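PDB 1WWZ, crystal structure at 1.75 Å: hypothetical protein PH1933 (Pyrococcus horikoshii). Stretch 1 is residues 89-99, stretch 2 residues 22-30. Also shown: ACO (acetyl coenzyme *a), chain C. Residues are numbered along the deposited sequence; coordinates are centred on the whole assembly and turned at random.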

# COMPACT_ATOMS: atom_id res chain seq x y z
N HIS A 89 -2.33 -15.26 8.28
CA HIS A 89 -2.21 -16.72 8.34
C HIS A 89 -1.32 -17.30 7.25
O HIS A 89 -0.70 -18.34 7.45
CB HIS A 89 -3.59 -17.38 8.24
CG HIS A 89 -4.45 -17.14 9.44
ND1 HIS A 89 -4.04 -17.44 10.72
CD2 HIS A 89 -5.72 -16.68 9.54
CE1 HIS A 89 -5.02 -17.16 11.56
NE2 HIS A 89 -6.05 -16.70 10.88
N GLU A 90 -1.29 -16.64 6.10
CA GLU A 90 -0.48 -17.11 4.99
C GLU A 90 -0.13 -15.93 4.09
O GLU A 90 -0.86 -14.95 4.05
CB GLU A 90 -1.24 -18.18 4.19
CG GLU A 90 -0.34 -18.89 3.19
CD GLU A 90 0.96 -19.33 3.82
OE1 GLU A 90 0.95 -20.32 4.59
OE2 GLU A 90 2.00 -18.68 3.58
N PHE A 91 0.98 -16.04 3.38
CA PHE A 91 1.45 -14.96 2.53
C PHE A 91 2.48 -15.57 1.59
O PHE A 91 3.56 -15.96 2.03
CB PHE A 91 2.08 -13.90 3.44
CG PHE A 91 2.68 -12.72 2.72
CD1 PHE A 91 2.18 -12.30 1.49
CD2 PHE A 91 3.70 -11.99 3.32
CE1 PHE A 91 2.69 -11.16 0.87
CE2 PHE A 91 4.22 -10.85 2.70
CZ PHE A 91 3.71 -10.44 1.48
N VAL A 92 2.15 -15.65 0.31
CA VAL A 92 3.08 -16.26 -0.63
C VAL A 92 2.88 -15.78 -2.06
O VAL A 92 1.77 -15.50 -2.49
CB VAL A 92 2.95 -17.81 -0.57
CG1 VAL A 92 1.52 -18.22 -0.89
CG2 VAL A 92 3.93 -18.46 -1.54
N VAL A 93 3.99 -15.69 -2.78
CA VAL A 93 3.97 -15.25 -4.16
C VAL A 93 4.69 -16.29 -5.02
O VAL A 93 5.72 -16.82 -4.61
CB VAL A 93 4.67 -13.89 -4.32
CG1 VAL A 93 4.80 -13.53 -5.79
CG2 VAL A 93 3.87 -12.82 -3.58
N ASP A 94 4.14 -16.57 -6.19
CA ASP A 94 4.75 -17.53 -7.12
C ASP A 94 6.23 -17.19 -7.26
O ASP A 94 6.60 -16.03 -7.43
CB ASP A 94 4.06 -17.43 -8.48
CG ASP A 94 4.64 -18.40 -9.50
OD1 ASP A 94 5.82 -18.25 -9.86
OD2 ASP A 94 3.90 -19.30 -9.93
N LYS A 95 7.08 -18.21 -7.19
CA LYS A 95 8.52 -18.01 -7.28
C LYS A 95 8.92 -17.16 -8.49
O LYS A 95 9.78 -16.28 -8.38
CB LYS A 95 9.23 -19.37 -7.34
CG LYS A 95 10.75 -19.30 -7.43
CD LYS A 95 11.36 -18.52 -6.27
CE LYS A 95 11.06 -19.16 -4.92
NZ LYS A 95 11.61 -20.54 -4.79
N LYS A 96 8.30 -17.43 -9.63
CA LYS A 96 8.61 -16.71 -10.86
C LYS A 96 8.21 -15.24 -10.79
O LYS A 96 8.72 -14.42 -11.56
CB LYS A 96 7.91 -17.37 -12.04
CG LYS A 96 8.32 -18.81 -12.27
CD LYS A 96 7.63 -19.40 -13.49
CE LYS A 96 8.09 -20.82 -13.75
NZ LYS A 96 7.50 -21.36 -15.02
N PHE A 97 7.31 -14.90 -9.88
CA PHE A 97 6.84 -13.53 -9.75
C PHE A 97 7.38 -12.79 -8.53
O PHE A 97 7.00 -11.66 -8.27
CB PHE A 97 5.31 -13.51 -9.72
CG PHE A 97 4.69 -13.82 -11.04
CD1 PHE A 97 4.35 -12.80 -11.92
CD2 PHE A 97 4.46 -15.14 -11.42
CE1 PHE A 97 3.80 -13.09 -13.17
CE2 PHE A 97 3.92 -15.44 -12.67
CZ PHE A 97 3.59 -14.41 -13.54
N GLN A 98 8.27 -13.44 -7.78
CA GLN A 98 8.85 -12.83 -6.60
C GLN A 98 9.88 -11.76 -6.96
O GLN A 98 10.39 -11.73 -8.08
CB GLN A 98 9.50 -13.89 -5.72
CG GLN A 98 8.51 -14.73 -4.91
CD GLN A 98 9.17 -15.87 -4.18
OE1 GLN A 98 10.38 -15.86 -3.95
NE2 GLN A 98 8.38 -16.87 -3.79
N GLY A 99 10.16 -10.87 -6.01
CA GLY A 99 11.13 -9.82 -6.23
C GLY A 99 10.67 -8.72 -7.18
O GLY A 99 11.49 -7.92 -7.65
N1A ACO C . 15.95 -11.36 1.06
C2A ACO C . 16.00 -10.11 1.52
N3A ACO C . 14.96 -9.22 1.55
C4A ACO C . 13.77 -9.75 1.02
C5A ACO C . 13.65 -11.03 0.52
C6A ACO C . 14.83 -11.88 0.55
N6A ACO C . 14.81 -13.13 0.07
N7A ACO C . 12.35 -11.24 0.07
C8A ACO C . 11.74 -10.11 0.31
N9A ACO C . 12.54 -9.14 0.90
C1B ACO C . 12.21 -7.78 1.30
C2B ACO C . 12.91 -6.69 0.48
O2B ACO C . 13.02 -5.53 1.33
C3B ACO C . 11.98 -6.55 -0.76
O3B ACO C . 12.15 -5.21 -1.25
P3B ACO C . 13.19 -4.73 -2.39
O7A ACO C . 14.53 -5.04 -1.80
O8A ACO C . 12.96 -3.31 -2.54
O9A ACO C . 12.87 -5.52 -3.61
C4B ACO C . 10.61 -6.73 -0.15
O4B ACO C . 10.86 -7.45 1.09
C5B ACO C . 9.67 -7.64 -0.92
O5B ACO C . 9.63 -7.39 -2.31
P1A ACO C . 8.53 -8.13 -3.19
O1A ACO C . 9.05 -8.22 -4.55
O2A ACO C . 7.21 -7.40 -2.99
O3A ACO C . 8.63 -9.64 -2.55
P2A ACO C . 7.80 -10.88 -2.95
O4A ACO C . 8.82 -11.89 -3.30
O5A ACO C . 6.83 -10.46 -3.99
O6A ACO C . 7.02 -11.31 -1.67
CBP ACO C . 7.19 -13.13 0.03
CCP ACO C . 7.65 -11.76 -0.39
CDP ACO C . 7.84 -13.41 1.42
CEP ACO C . 5.65 -13.17 0.11
CAP ACO C . 7.69 -14.16 -1.06
OAP ACO C . 9.12 -14.14 -1.10
C9P ACO C . 7.27 -15.64 -0.83
O9P ACO C . 6.25 -16.09 -1.32
N8P ACO C . 8.10 -16.39 -0.04
C7P ACO C . 7.86 -17.82 0.29
C6P ACO C . 6.71 -18.04 1.29
C5P ACO C . 6.94 -17.35 2.61
O5P ACO C . 8.04 -17.44 3.21
N4P ACO C . 5.95 -16.65 3.15
C3P ACO C . 5.78 -15.88 4.39
C2P ACO C . 5.48 -16.92 5.46
S1P ACO C . 5.20 -15.99 7.07
C ACO C . 3.67 -15.94 7.09
O ACO C . 2.81 -16.42 6.21
CH3 ACO C . 2.65 -15.26 8.20
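Stretch 2, residues 22-30: DVYMSGYEG

Stretch 2 comes in as the last turns of a helix, residues 22 to 27, laid across the strand formed by residues 89 to 93. The two axes approach to 7.1 Å, and their N-to-C directions differ by 79°, so the helix crosses the strand almost at a right angle instead of running along it. Within the helix, Ser26 N, Gly27 N and Tyr28 N bond back to Asp22 O, Val23 O and Tyr24 O, each at 2.9 Å; Tyr28 is then the first residue to leave helical angles. Beyond the strand, stretch 1 makes a short 3-10 segment at 95 to 97, and here the CA atoms of the two stretches come nearest, Lys95 CA lying 4.8 Å from Gly27 CA.

The apolar part of the contact is built on one strand side chain. Val92 points toward the helix, while its neighbours Phe91 and Val93 point away. Val92 CG1 lies 4.3 Å from Val23 CG1 and 4.5 Å from Tyr24 CD1, Val92 CB is 4.1 Å from Tyr28 CE1, and Val92 CG2 packs 3.6 Å from Gly27 CA. That last approach depends on glycine: an ideal CB at Gly27 would fall 2.2 Å from Val92 CG2 and 2.8 Å from Val93 O, a clash with both. The bare backbone lets Val93 O come to 3.5 Å from Gly27 CA, and Val93 O also accepts a hydrogen bond from Gln98 NE2 at 2.8 Å. Val23 CG1 extends the packing to Asp94 N, 3.7 Å away.

Polar contacts anchor both ends of this patch. At one, Tyr28 OH donates to Glu90 OE2 at 2.6 Å. Although the CA-to-CB bond of Tyr28 points away from the strand, the long ring brings its hydroxyl back to it. The same Glu90 OE2 accepts from Phe91 N at 2.8 Å, so the buried carboxylate is held by its own strand as well as by the tyrosine. Its other oxygen is served by water 1, which donates to Glu90 OE1 at 2.8 Å and to Tyr24 OH at 2.7 Å; Glu90 OE1 also lies at the edge of the Tyr24 ring, 3.6 Å from Tyr24 CE1.

At the other end, Lys95 N donates to Ser26 OG at 2.9 Å, tying the start of the 3-10 segment to the helix. Asp94 OD1 accepts from Lys96 N at 2.6 Å, while water 2 lies 2.8 Å from Ser26 OG and makes a weak bond to Asp94 OD1, also 2.8 Å. Farther out, Lys95 NZ and Glu29 OE1 carry opposite charges but stand 4.2 Å apart, beyond a salt bridge.

The strand also serves the acetyl coenzyme A: Phe91 O accepts from ACO N4P and Val93 N donates to ACO O9P, both at 2.7 Å. The design rule is compact: one inward valine, a glycine to receive it, and side-chain hydrogen bonds at the margins.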

# COMPACT_ATOMS: atom_id res chain seq x y z
N ASP A 22 -1.06 -24.12 -6.52
CA ASP A 22 0.10 -24.00 -7.41
C ASP A 22 1.01 -22.86 -6.94
O ASP A 22 2.23 -23.01 -6.86
CB ASP A 22 -0.34 -23.74 -8.86
CG ASP A 22 -1.15 -24.88 -9.45
OD1 ASP A 22 -1.09 -26.00 -8.92
OD2 ASP A 22 -1.84 -24.64 -10.47
N VAL A 23 0.40 -21.71 -6.64
CA VAL A 23 1.16 -20.55 -6.18
C VAL A 23 1.87 -20.88 -4.88
O VAL A 23 3.05 -20.56 -4.69
CB VAL A 23 0.22 -19.34 -5.94
CG1 VAL A 23 0.96 -18.24 -5.19
CG2 VAL A 23 -0.30 -18.81 -7.27
N TYR A 24 1.15 -21.53 -3.98
CA TYR A 24 1.69 -21.92 -2.68
C TYR A 24 2.88 -22.87 -2.85
O TYR A 24 3.95 -22.65 -2.28
CB TYR A 24 0.59 -22.60 -1.86
CG TYR A 24 1.02 -23.05 -0.48
CD1 TYR A 24 0.67 -22.31 0.65
CD2 TYR A 24 1.74 -24.23 -0.31
CE1 TYR A 24 1.03 -22.75 1.93
CE2 TYR A 24 2.10 -24.67 0.95
CZ TYR A 24 1.74 -23.93 2.07
OH TYR A 24 2.09 -24.38 3.32
N MET A 25 2.69 -23.92 -3.64
CA MET A 25 3.76 -24.90 -3.87
C MET A 25 4.98 -24.27 -4.53
O MET A 25 6.12 -24.61 -4.21
CB MET A 25 3.24 -26.05 -4.74
CG MET A 25 2.12 -26.87 -4.13
SD MET A 25 2.53 -27.54 -2.51
CE MET A 25 3.73 -28.81 -2.94
N SER A 26 4.73 -23.35 -5.46
CA SER A 26 5.80 -22.66 -6.16
C SER A 26 6.58 -21.77 -5.20
O SER A 26 7.81 -21.80 -5.16
CB SER A 26 5.22 -21.81 -7.29
OG SER A 26 6.20 -20.94 -7.84
N GLY A 27 5.86 -20.97 -4.43
CA GLY A 27 6.50 -20.07 -3.49
C GLY A 27 7.21 -20.74 -2.33
O GLY A 27 8.23 -20.24 -1.87
N TYR A 28 6.68 -21.86 -1.84
CA TYR A 28 7.30 -22.55 -0.72
C TYR A 28 8.35 -23.59 -1.11
O TYR A 28 8.85 -24.32 -0.26
CB TYR A 28 6.25 -23.22 0.16
CG TYR A 28 5.71 -22.31 1.23
CD1 TYR A 28 4.47 -21.67 1.08
CD2 TYR A 28 6.45 -22.05 2.39
CE1 TYR A 28 4.00 -20.79 2.05
CE2 TYR A 28 5.98 -21.17 3.36
CZ TYR A 28 4.75 -20.55 3.19
OH TYR A 28 4.30 -19.68 4.14
N GLU A 29 8.67 -23.65 -2.40
CA GLU A 29 9.67 -24.59 -2.87
C GLU A 29 11.00 -24.22 -2.23
O GLU A 29 11.48 -23.09 -2.38
CB GLU A 29 9.79 -24.53 -4.39
CG GLU A 29 10.61 -25.67 -4.99
CD GLU A 29 11.03 -25.38 -6.42
OE1 GLU A 29 11.67 -24.33 -6.64
OE2 GLU A 29 10.74 -26.21 -7.31
N GLY A 30 11.59 -25.16 -1.49
CA GLY A 30 12.85 -24.91 -0.82
C GLY A 30 12.63 -24.61 0.65
O GLY A 30 13.56 -24.72 1.46
O HOH W 1 2.23 -22.63 5.40
O HOH W 2 6.09 -20.97 -10.60